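Local coordinates for HNH nuclease domain-containing protein (PDB 5ZMO) that recognises the sulfur of phosphorothioated DNA through the sulfur-binding domain described here, part of a type IV restriction enzyme that probably cuts DNA with its HNH domain, at residues Gln48-Thr53 with Asp72-Pro77; Pro30-Trp35 with Asp85-Glu90; Ala58-Lys63 with Leu153-Leu158. One frame throughout, in Å; residues are numbered along the deposited sequence.

Interaction 1 (Gln48-Thr53 with Asp72-Pro77). With nucleotides of chain B.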
loop_
_atom_site.group_PDB
_atom_site.type_symbol
_atom_site.label_atom_id
_atom_site.label_comp_id
_atom_site.label_asym_id
_atom_site.label_seq_id
_atom_site.Cartn_x
_atom_site.Cartn_y
_atom_site.Cartn_z
ATOM N N GLN A 48 -0.592 -0.903 -11.586
ATOM C CA GLN A 48 -0.666 -2.346 -11.681
ATOM C C GLN A 48 -2.086 -2.751 -11.468
ATOM O O GLN A 48 -2.751 -2.150 -10.650
ATOM C CB GLN A 48 0.238 -2.980 -10.624
ATOM C CG GLN A 48 1.719 -2.636 -10.853
ATOM C CD GLN A 48 2.675 -3.644 -10.243
ATOM O OE1 GLN A 48 2.830 -4.756 -10.762
ATOM N NE2 GLN A 48 3.370 -3.243 -9.167
ATOM N N PRO A 49 -2.550 -3.768 -12.196
ATOM C CA PRO A 49 -3.961 -4.174 -11.992
ATOM C C PRO A 49 -4.325 -4.622 -10.536
ATOM O O PRO A 49 -3.500 -5.185 -9.811
ATOM C CB PRO A 49 -4.132 -5.350 -12.946
ATOM C CG PRO A 49 -2.953 -5.332 -13.920
ATOM C CD PRO A 49 -1.852 -4.635 -13.178
ATOM N N TRP A 50 -5.578 -4.362 -10.136
ATOM C CA TRP A 50 -6.097 -4.972 -8.915
ATOM C C TRP A 50 -5.742 -6.452 -8.737
ATOM O O TRP A 50 -5.293 -6.855 -7.646
ATOM C CB TRP A 50 -7.605 -4.783 -8.822
ATOM C CG TRP A 50 -8.313 -5.686 -7.951
ATOM C CD1 TRP A 50 -9.180 -6.715 -8.310
ATOM C CD2 TRP A 50 -8.191 -5.772 -6.512
ATOM N NE1 TRP A 50 -9.616 -7.366 -7.208
ATOM C CE2 TRP A 50 -9.063 -6.792 -6.085
ATOM C CE3 TRP A 50 -7.503 -5.013 -5.555
ATOM C CZ2 TRP A 50 -9.217 -7.130 -4.741
ATOM C CZ3 TRP A 50 -7.624 -5.389 -4.174
ATOM C CH2 TRP A 50 -8.484 -6.435 -3.802
ATOM N N SER A 51 -5.965 -7.268 -9.765
ATOM C CA SER A 51 -5.722 -8.683 -9.661
ATOM C C SER A 51 -4.248 -8.997 -9.319
ATOM O O SER A 51 -3.951 -9.806 -8.394
ATOM C CB SER A 51 -6.211 -9.382 -10.936
ATOM O OG SER A 51 -5.469 -8.891 -12.061
ATOM N N THR A 52 -3.308 -8.291 -9.957
ATOM C CA THR A 52 -1.899 -8.530 -9.668
ATOM C C THR A 52 -1.564 -8.072 -8.248
ATOM O O THR A 52 -0.830 -8.730 -7.543
ATOM C CB THR A 52 -1.033 -7.676 -10.590
ATOM O OG1 THR A 52 -1.445 -7.955 -11.918
ATOM C CG2 THR A 52 0.432 -7.990 -10.377
ATOM N N THR A 53 -2.184 -6.982 -7.842
ATOM C CA THR A 53 -1.835 -6.324 -6.583
ATOM C C THR A 53 -2.412 -7.208 -5.465
ATOM O O THR A 53 -1.732 -7.473 -4.484
ATOM C CB THR A 53 -2.415 -4.894 -6.489
ATOM O OG1 THR A 53 -1.865 -4.100 -7.543
ATOM C CG2 THR A 53 -2.106 -4.260 -5.146
ATOM N N ASP A 72 -9.750 -9.950 1.171
ATOM C CA ASP A 72 -10.711 -9.062 1.779
ATOM C C ASP A 72 -10.000 -7.866 2.398
ATOM O O ASP A 72 -10.535 -6.781 2.375
ATOM C CB ASP A 72 -11.534 -9.801 2.847
ATOM C CG ASP A 72 -12.634 -8.916 3.453
ATOM O OD1 ASP A 72 -13.481 -8.443 2.688
ATOM O OD2 ASP A 72 -12.593 -8.727 4.682
ATOM N N GLY A 73 -8.835 -8.068 2.964
ATOM C CA GLY A 73 -7.995 -7.100 3.557
ATOM C C GLY A 73 -7.462 -6.066 2.593
ATOM O O GLY A 73 -7.594 -4.863 2.836
ATOM N N VAL A 74 -6.807 -6.517 1.509
ATOM C CA VAL A 74 -6.158 -5.598 0.531
ATOM C C VAL A 74 -7.115 -4.570 -0.129
ATOM O O VAL A 74 -6.668 -3.446 -0.495
ATOM C CB VAL A 74 -5.444 -6.256 -0.697
ATOM C CG1 VAL A 74 -4.398 -5.287 -1.232
ATOM C CG2 VAL A 74 -4.695 -7.525 -0.415
ATOM N N ARG A 75 -8.387 -4.931 -0.317
ATOM C CA ARG A 75 -9.333 -4.085 -1.001
ATOM C C ARG A 75 -9.508 -2.745 -0.215
ATOM O O ARG A 75 -9.691 -1.696 -0.862
ATOM C CB ARG A 75 -10.655 -4.775 -1.284
ATOM C CG ARG A 75 -11.446 -5.117 -0.079
ATOM C CD ARG A 75 -12.462 -6.176 -0.416
ATOM N NE ARG A 75 -13.283 -6.449 0.741
ATOM C CZ ARG A 75 -14.475 -5.906 1.005
ATOM N NH1 ARG A 75 -15.092 -6.310 2.104
ATOM N NH2 ARG A 75 -15.045 -5.032 0.215
ATOM N N TYR A 76 -9.398 -2.777 1.120
ATOM C CA TYR A 76 -9.636 -1.563 1.952
ATOM C C TYR A 76 -8.604 -0.435 1.657
ATOM O O TYR A 76 -9.012 0.622 1.228
ATOM C CB TYR A 76 -9.698 -1.890 3.404
ATOM C CG TYR A 76 -10.990 -2.624 3.767
ATOM C CD1 TYR A 76 -12.217 -1.993 3.649
ATOM C CD2 TYR A 76 -10.951 -3.923 4.243
ATOM C CE1 TYR A 76 -13.366 -2.634 4.007
ATOM C CE2 TYR A 76 -12.108 -4.633 4.497
ATOM C CZ TYR A 76 -13.312 -3.973 4.408
ATOM O OH TYR A 76 -14.491 -4.621 4.731
ATOM N N PRO A 77 -7.294 -0.722 1.748
ATOM C CA PRO A 77 -6.264 0.337 1.458
ATOM C C PRO A 77 -6.150 0.634 -0.036
ATOM O O PRO A 77 -5.778 1.736 -0.398
ATOM C CB PRO A 77 -4.957 -0.251 2.014
ATOM C CG PRO A 77 -5.204 -1.735 1.983
ATOM C CD PRO A 77 -6.688 -1.935 2.326
ATOM P P DC B 5 -10.552 -5.098 10.544
ATOM O OP1 DC B 5 -9.629 -5.372 11.662
ATOM O OP2 DC B 5 -10.739 -5.966 9.381
ATOM O "O5'" DC B 5 -12.017 -4.880 11.139
ATOM C "C5'" DC B 5 -12.187 -4.077 12.301
ATOM C "C4'" DC B 5 -13.566 -4.317 12.865
ATOM O "O4'" DC B 5 -14.596 -3.749 12.031
ATOM C "C3'" DC B 5 -13.951 -5.782 13.063
ATOM O "O3'" DC B 5 -14.716 -5.813 14.292
ATOM C "C2'" DC B 5 -14.847 -6.072 11.861
ATOM C "C1'" DC B 5 -15.545 -4.739 11.604
ATOM N N1 DC B 5 -15.932 -4.426 10.207
ATOM C C2 DC B 5 -17.209 -3.965 9.907
ATOM O O2 DC B 5 -18.080 -3.953 10.801
ATOM N N3 DC B 5 -17.509 -3.627 8.629
ATOM C C4 DC B 5 -16.583 -3.745 7.675
ATOM N N4 DC B 5 -16.915 -3.381 6.437
ATOM C C5 DC B 5 -15.261 -4.175 7.963
ATOM C C6 DC B 5 -14.986 -4.522 9.221
#
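Helix 70-83 of the sulfur-binding domain, which contacts the DNA through Y76, is backed here by the first turn of helix 50-63: W50 lays the far corner of its six-membered ring against V74 and R75. With CG anti to the backbone N (chi1 160°), the indole reaches across to the other helix. Its CH2 comes to 3.7 Å from R75 CB, while CZ3 lies 4.2 Å from V74 CB. The backbone carbon of V74 sits at the ring edge, close to its plane, so the indole meets helix backbone as well as side chain. W50 and the R75 side chain run side by side, the ring and guanidinium planes 80° apart.

Of the R75 side chain only CB touches W50; CG lies between the backbone N and the carbonyl carbon, from where the extended chain leads its end away to D72, one turn back. NE (2.8 Å) and NH1 (2.7 Å) of R75 both bind D72 OD1, a side-on salt bridge closing on one oxygen, with NE above the carboxylate plane and NH1 on the syn side. Because that oxygen lies in the guanidinium plane, the bridge should limit rotation of the group, and Y76 CZ covers one of its faces, off-centre. Y76 points away from the 48-53 segment, and its OH accepts a hydrogen bond from N4 of cytosine DC5 of chain B at 3.2 Å, with an N-H...O angle of 146°.

P49 occupies the N-cap position of helix 50-63, and its O accepts from T53 N and T53 OG1 (both 3.0 Å). The indole NE1 bonds to N110 OD1, and F78 meets the ring edge-to-face. L106 and L109 of helix 106-112 pack on both W50 and R75, placing the contact among helices 50-63, 70-83 and 106-112.

Interaction 2 (Pro30-Trp35 with Asp85-Glu90)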
loop_
_atom_site.group_PDB
_atom_site.type_symbol
_atom_site.label_atom_id
_atom_site.label_comp_id
_atom_site.label_asym_id
_atom_site.label_seq_id
_atom_site.Cartn_x
_atom_site.Cartn_y
_atom_site.Cartn_z
ATOM N N PRO A 30 -0.264 0.636 5.952
ATOM C CA PRO A 30 1.144 0.426 6.057
ATOM C C PRO A 30 1.684 -0.707 5.188
ATOM O O PRO A 30 2.751 -0.503 4.525
ATOM C CB PRO A 30 1.362 0.158 7.567
ATOM C CG PRO A 30 0.262 1.047 8.188
ATOM C CD PRO A 30 -0.872 0.869 7.284
ATOM N N VAL A 31 0.957 -1.793 5.134
ATOM C CA VAL A 31 1.422 -2.945 4.292
ATOM C C VAL A 31 1.368 -2.573 2.782
ATOM O O VAL A 31 2.314 -2.797 2.054
ATOM C CB VAL A 31 0.628 -4.211 4.590
ATOM C CG1 VAL A 31 0.782 -5.290 3.503
ATOM C CG2 VAL A 31 1.004 -4.747 5.948
ATOM N N LEU A 32 0.276 -2.027 2.301
ATOM C CA LEU A 32 0.209 -1.641 0.905
ATOM C C LEU A 32 1.215 -0.591 0.521
ATOM O O LEU A 32 1.899 -0.718 -0.584
ATOM C CB LEU A 32 -1.219 -1.257 0.526
ATOM C CG LEU A 32 -1.435 -1.031 -0.962
ATOM C CD1 LEU A 32 -1.065 -2.201 -1.796
ATOM C CD2 LEU A 32 -2.897 -0.658 -1.191
ATOM N N LEU A 33 1.401 0.428 1.394
ATOM C CA LEU A 33 2.449 1.435 1.122
ATOM C C LEU A 33 3.839 0.821 1.070
ATOM O O LEU A 33 4.624 1.152 0.171
ATOM C CB LEU A 33 2.483 2.585 2.141
ATOM C CG LEU A 33 1.270 3.488 1.977
ATOM C CD1 LEU A 33 1.086 4.335 3.232
ATOM C CD2 LEU A 33 1.374 4.343 0.781
ATOM N N LEU A 34 4.196 0.022 2.072
ATOM C CA LEU A 34 5.547 -0.648 2.007
ATOM C C LEU A 34 5.772 -1.487 0.750
ATOM O O LEU A 34 6.866 -1.461 0.126
ATOM C CB LEU A 34 5.762 -1.486 3.263
ATOM C CG LEU A 34 6.181 -0.790 4.547
ATOM C CD1 LEU A 34 6.151 -1.784 5.701
ATOM C CD2 LEU A 34 7.583 -0.261 4.398
ATOM N N TRP A 35 4.736 -2.187 0.327
ATOM C CA TRP A 35 4.796 -3.022 -0.862
ATOM C C TRP A 35 5.009 -2.118 -2.049
ATOM O O TRP A 35 5.886 -2.382 -2.901
ATOM C CB TRP A 35 3.554 -3.867 -1.018
ATOM C CG TRP A 35 3.544 -4.657 -2.258
ATOM C CD1 TRP A 35 4.194 -5.854 -2.504
ATOM C CD2 TRP A 35 2.870 -4.318 -3.482
ATOM N NE1 TRP A 35 3.958 -6.262 -3.775
ATOM C CE2 TRP A 35 3.171 -5.348 -4.413
ATOM C CE3 TRP A 35 2.074 -3.234 -3.892
ATOM C CZ2 TRP A 35 2.668 -5.344 -5.700
ATOM C CZ3 TRP A 35 1.565 -3.242 -5.195
ATOM C CH2 TRP A 35 1.888 -4.273 -6.071
ATOM N N ASP A 85 -4.148 10.962 -0.413
ATOM C CA ASP A 85 -3.334 11.645 -1.438
ATOM C C ASP A 85 -2.082 10.850 -1.731
ATOM O O ASP A 85 -1.064 11.454 -2.063
ATOM C CB ASP A 85 -2.956 13.090 -1.038
ATOM C CG ASP A 85 -4.182 13.961 -0.779
ATOM O OD1 ASP A 85 -5.204 13.747 -1.474
ATOM O OD2 ASP A 85 -4.132 14.830 0.124
ATOM N N LEU A 86 -2.167 9.526 -1.620
ATOM C CA LEU A 86 -0.995 8.637 -1.828
ATOM C C LEU A 86 -1.177 7.622 -2.923
ATOM O O LEU A 86 -0.306 6.746 -3.145
ATOM C CB LEU A 86 -0.706 7.947 -0.497
ATOM C CG LEU A 86 -0.052 8.808 0.555
ATOM C CD1 LEU A 86 -0.163 8.193 1.951
ATOM C CD2 LEU A 86 1.423 9.009 0.121
ATOM N N TRP A 87 -2.292 7.688 -3.633
ATOM C CA TRP A 87 -2.686 6.584 -4.488
ATOM C C TRP A 87 -3.625 7.003 -5.602
ATOM O O TRP A 87 -4.393 7.936 -5.409
ATOM C CB TRP A 87 -3.291 5.498 -3.618
ATOM C CG TRP A 87 -3.384 4.126 -4.124
ATOM C CD1 TRP A 87 -4.554 3.468 -4.447
ATOM C CD2 TRP A 87 -2.351 3.156 -4.266
ATOM N NE1 TRP A 87 -4.304 2.196 -4.810
ATOM C CE2 TRP A 87 -2.965 1.943 -4.662
ATOM C CE3 TRP A 87 -0.953 3.169 -4.060
ATOM C CZ2 TRP A 87 -2.250 0.781 -4.914
ATOM C CZ3 TRP A 87 -0.250 2.005 -4.258
ATOM C CH2 TRP A 87 -0.902 0.799 -4.676
ATOM N N CYS A 88 -3.541 6.300 -6.727
ATOM C CA CYS A 88 -4.387 6.584 -7.916
ATOM C C CYS A 88 -5.049 5.290 -8.332
ATOM O O CYS A 88 -4.376 4.284 -8.464
ATOM C CB CYS A 88 -3.518 7.008 -9.106
ATOM S SG CYS A 88 -2.497 8.422 -8.714
ATOM N N VAL A 89 -6.347 5.316 -8.581
ATOM C CA VAL A 89 -7.072 4.167 -9.098
ATOM C C VAL A 89 -7.680 4.587 -10.450
ATOM O O VAL A 89 -8.463 5.484 -10.503
ATOM C CB VAL A 89 -8.181 3.694 -8.111
ATOM C CG1 VAL A 89 -8.985 2.575 -8.724
ATOM C CG2 VAL A 89 -7.613 3.186 -6.766
ATOM N N GLU A 90 -7.267 3.972 -11.530
ATOM C CA GLU A 90 -7.829 4.248 -12.868
ATOM C C GLU A 90 -9.238 3.627 -12.950
ATOM O O GLU A 90 -9.544 2.655 -12.245
ATOM C CB GLU A 90 -7.014 3.606 -13.980
ATOM C CG GLU A 90 -5.614 4.076 -14.180
ATOM C CD GLU A 90 -5.080 3.638 -15.566
ATOM O OE1 GLU A 90 -4.476 4.488 -16.262
ATOM O OE2 GLU A 90 -5.295 2.464 -15.991
#
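L32 and L33 of helix 28-41 meet W87 and L86, which lie between the end of helix 70-83 and strand 88-89. The aromatic contact comes first: L32 approaches W87 at about a right angle and places CD2 over one face of the indole, 4.0 Å from CZ2 and toward the rim. Its CG and CD1 both lie 4.2 Å from W87 CH2, so the branched end lies along the CZ2-CH2 rim, with CD2 over the face. CG of L32 is anti to the backbone N (chi1 -172°), which carries the fork out from the helix to the indole.

A second, purely aliphatic touch joins the methyls L33 CD1 and L86 CD1 at 4.3 Å. No polar bond crosses between the segments: L34 N to P30 O and W35 N to V31 O lie within the helix, C88 pairs with G117 in the sheet, and D85 O binds R12 NH2. D85, with positive phi, ends helix 70-83 in a Schellman motif, after which L86 and W87 turn inward.

With no charge pair either, and all four touching side chains buried, shape and apolar surface hold this part of the core together.

Interaction 3 (Ala58-Lys63 with Leu153-Leu158)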
loop_
_atom_site.group_PDB
_atom_site.type_symbol
_atom_site.label_atom_id
_atom_site.label_comp_id
_atom_site.label_asym_id
_atom_site.label_seq_id
_atom_site.Cartn_x
_atom_site.Cartn_y
_atom_site.Cartn_z
ATOM N N ALA A 58 -1.990 -9.891 -0.773
ATOM C CA ALA A 58 -2.843 -10.680 0.144
ATOM C C ALA A 58 -2.041 -11.560 1.124
ATOM O O ALA A 58 -2.347 -11.609 2.341
ATOM C CB ALA A 58 -3.897 -11.522 -0.627
ATOM N N PRO A 59 -1.070 -12.334 0.613
ATOM C CA PRO A 59 -0.324 -13.149 1.567
ATOM C C PRO A 59 0.563 -12.362 2.523
ATOM O O PRO A 59 0.782 -12.832 3.633
ATOM C CB PRO A 59 0.660 -13.981 0.678
ATOM C CG PRO A 59 0.410 -13.609 -0.711
ATOM C CD PRO A 59 -0.674 -12.576 -0.804
ATOM N N LEU A 60 1.033 -11.182 2.119
ATOM C CA LEU A 60 1.729 -10.265 3.066
ATOM C C LEU A 60 0.818 -9.676 4.140
ATOM O O LEU A 60 1.226 -9.484 5.303
ATOM C CB LEU A 60 2.449 -9.135 2.350
ATOM C CG LEU A 60 3.339 -9.502 1.199
ATOM C CD1 LEU A 60 3.803 -8.263 0.420
ATOM C CD2 LEU A 60 4.572 -10.299 1.717
ATOM N N MET A 61 -0.392 -9.353 3.729
ATOM C CA MET A 61 -1.474 -8.895 4.634
ATOM C C MET A 61 -1.732 -9.961 5.716
ATOM O O MET A 61 -1.870 -9.651 6.935
ATOM C CB MET A 61 -2.744 -8.666 3.806
ATOM C CG MET A 61 -3.675 -7.531 4.127
ATOM S SD MET A 61 -2.908 -5.975 4.475
ATOM C CE MET A 61 -2.867 -5.066 2.942
ATOM N N GLU A 62 -1.812 -11.225 5.308
ATOM C CA GLU A 62 -1.978 -12.325 6.252
ATOM C C GLU A 62 -0.771 -12.564 7.142
ATOM O O GLU A 62 -0.913 -12.717 8.375
ATOM C CB GLU A 62 -2.357 -13.607 5.467
ATOM C CG GLU A 62 -3.698 -13.542 4.814
ATOM C CD GLU A 62 -3.863 -14.462 3.602
ATOM O OE1 GLU A 62 -5.035 -14.524 3.157
ATOM O OE2 GLU A 62 -2.835 -15.095 3.191
ATOM N N LYS A 63 0.419 -12.644 6.552
ATOM C CA LYS A 63 1.597 -12.949 7.325
ATOM C C LYS A 63 2.031 -11.790 8.251
ATOM O O LYS A 63 2.207 -11.972 9.461
ATOM C CB LYS A 63 2.724 -13.371 6.363
ATOM C CG LYS A 63 3.991 -13.726 7.087
ATOM C CD LYS A 63 5.003 -14.388 6.181
ATOM C CE LYS A 63 6.185 -14.787 7.038
ATOM N NZ LYS A 63 7.096 -15.622 6.243
ATOM N N LEU A 153 11.770 -7.742 5.233
ATOM C CA LEU A 153 12.511 -6.974 4.228
ATOM C C LEU A 153 12.587 -7.677 2.897
ATOM O O LEU A 153 12.252 -7.062 1.869
ATOM C CB LEU A 153 13.921 -6.621 4.737
ATOM C CG LEU A 153 14.122 -5.318 5.508
ATOM C CD1 LEU A 153 12.924 -4.915 6.327
ATOM C CD2 LEU A 153 15.426 -5.313 6.313
ATOM N N GLU A 154 12.934 -8.965 2.902
ATOM C CA GLU A 154 12.937 -9.756 1.677
ATOM C C GLU A 154 11.563 -9.816 1.029
ATOM O O GLU A 154 11.449 -9.652 -0.191
ATOM C CB GLU A 154 13.494 -11.173 1.896
ATOM C CG GLU A 154 15.009 -11.249 1.903
ATOM C CD GLU A 154 15.651 -10.805 0.571
ATOM O OE1 GLU A 154 16.817 -10.331 0.612
ATOM O OE2 GLU A 154 14.998 -10.919 -0.502
ATOM N N ASP A 155 10.518 -10.021 1.819
ATOM C CA ASP A 155 9.191 -10.269 1.235
ATOM C C ASP A 155 8.584 -8.999 0.633
ATOM O O ASP A 155 7.773 -9.069 -0.321
ATOM C CB ASP A 155 8.218 -10.917 2.230
ATOM C CG ASP A 155 8.457 -12.447 2.397
ATOM O OD1 ASP A 155 9.326 -13.006 1.669
ATOM O OD2 ASP A 155 7.783 -13.064 3.251
ATOM N N PHE A 156 9.006 -7.861 1.153
ATOM C CA PHE A 156 8.576 -6.556 0.611
ATOM C C PHE A 156 9.534 -5.977 -0.446
ATOM O O PHE A 156 9.296 -4.904 -0.951
ATOM C CB PHE A 156 8.356 -5.553 1.738
ATOM C CG PHE A 156 7.076 -5.757 2.474
ATOM C CD1 PHE A 156 6.976 -6.725 3.445
ATOM C CD2 PHE A 156 5.914 -5.044 2.142
ATOM C CE1 PHE A 156 5.802 -6.936 4.132
ATOM C CE2 PHE A 156 4.735 -5.267 2.833
ATOM C CZ PHE A 156 4.660 -6.220 3.810
ATOM N N GLY A 157 10.640 -6.656 -0.763
ATOM C CA GLY A 157 11.642 -6.147 -1.655
ATOM C C GLY A 157 12.489 -4.989 -1.198
ATOM O O GLY A 157 12.889 -4.175 -1.987
ATOM N N LEU A 158 12.749 -4.897 0.108
ATOM C CA LEU A 158 13.379 -3.762 0.693
ATOM C C LEU A 158 14.736 -4.121 1.339
ATOM O O LEU A 158 15.347 -3.275 1.956
ATOM C CB LEU A 158 12.443 -3.199 1.754
ATOM C CG LEU A 158 11.061 -2.736 1.267
ATOM C CD1 LEU A 158 10.266 -2.349 2.484
ATOM C CD2 LEU A 158 11.167 -1.540 0.381
#
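L60 and F156 join helix 50-63 to the C-terminal end of helix 152-155, and nearly all of the leucine side chain takes part. Its CB lies 3.9 Å from F156 CZ, at the outer end of the ring. CG stands anti to the carbonyl carbon (chi1 -49°), and from there the two methyls part company. CD1 goes over the phenyl face in a CH-pi contact, 4.1 Å from the F156 ring centroid and 16° off the ring normal, with CE2 and CZ as its nearest ring atoms. CD2 turns to the preceding residue and comes within 3.7 Å of D155 CB. The leucine fork therefore straddles two successive residues, one aromatic and one aliphatic at its base. Shortened to an alanine here, the side chain keeps only CB; that face of F156 would probably lose its CH-pi partner and a gap would open beside D155 CB.

At the more exposed margin, K63 stretches out fully and brings NZ to 4.0 Å from D155 OD2, a long salt bridge, probably weak. The same carboxylate oxygen is hydrogen-bonded to Y64 OH, its stronger partner.

Just past the phenylalanine, G157 takes a positive phi in a Schellman motif that turns the chain out of helix 152-155, with L158 N bonding L153 O at 2.8 Å. F156 slides past L60 in the opposite direction, its ring end entering the core. There helix 28-41 provides the common floor: L34 packs on F156 and L158, W35 on L60, and V31 on M61, while A58 rests on V71 and V74 of helix 70-83.

In the fold
Helix 28-41, part of interaction 2, also touches residues of interactions 1 and 3. Interaction 2 lies nearest the centre of the chain, its own centre about 10 Å from that of interaction 1 and about 15 Å from that of interaction 3. W35 is one junction: T53 CG2 reaches its CZ3 at 3.8 Å, and F156 CD2 lies 3.6 Å from its backbone N. P77 rests on L32, linking helix 70-83, which contacts the DNA through Y76, to the same core. Interactions 1 and 3 share helix 50-63, with V74 CG2 packed 3.6 Å from A58 N. Interaction 1 alone touches DNA; the nearest atoms of interactions 2 and 3 stay about 9 Å from the nucleic acid.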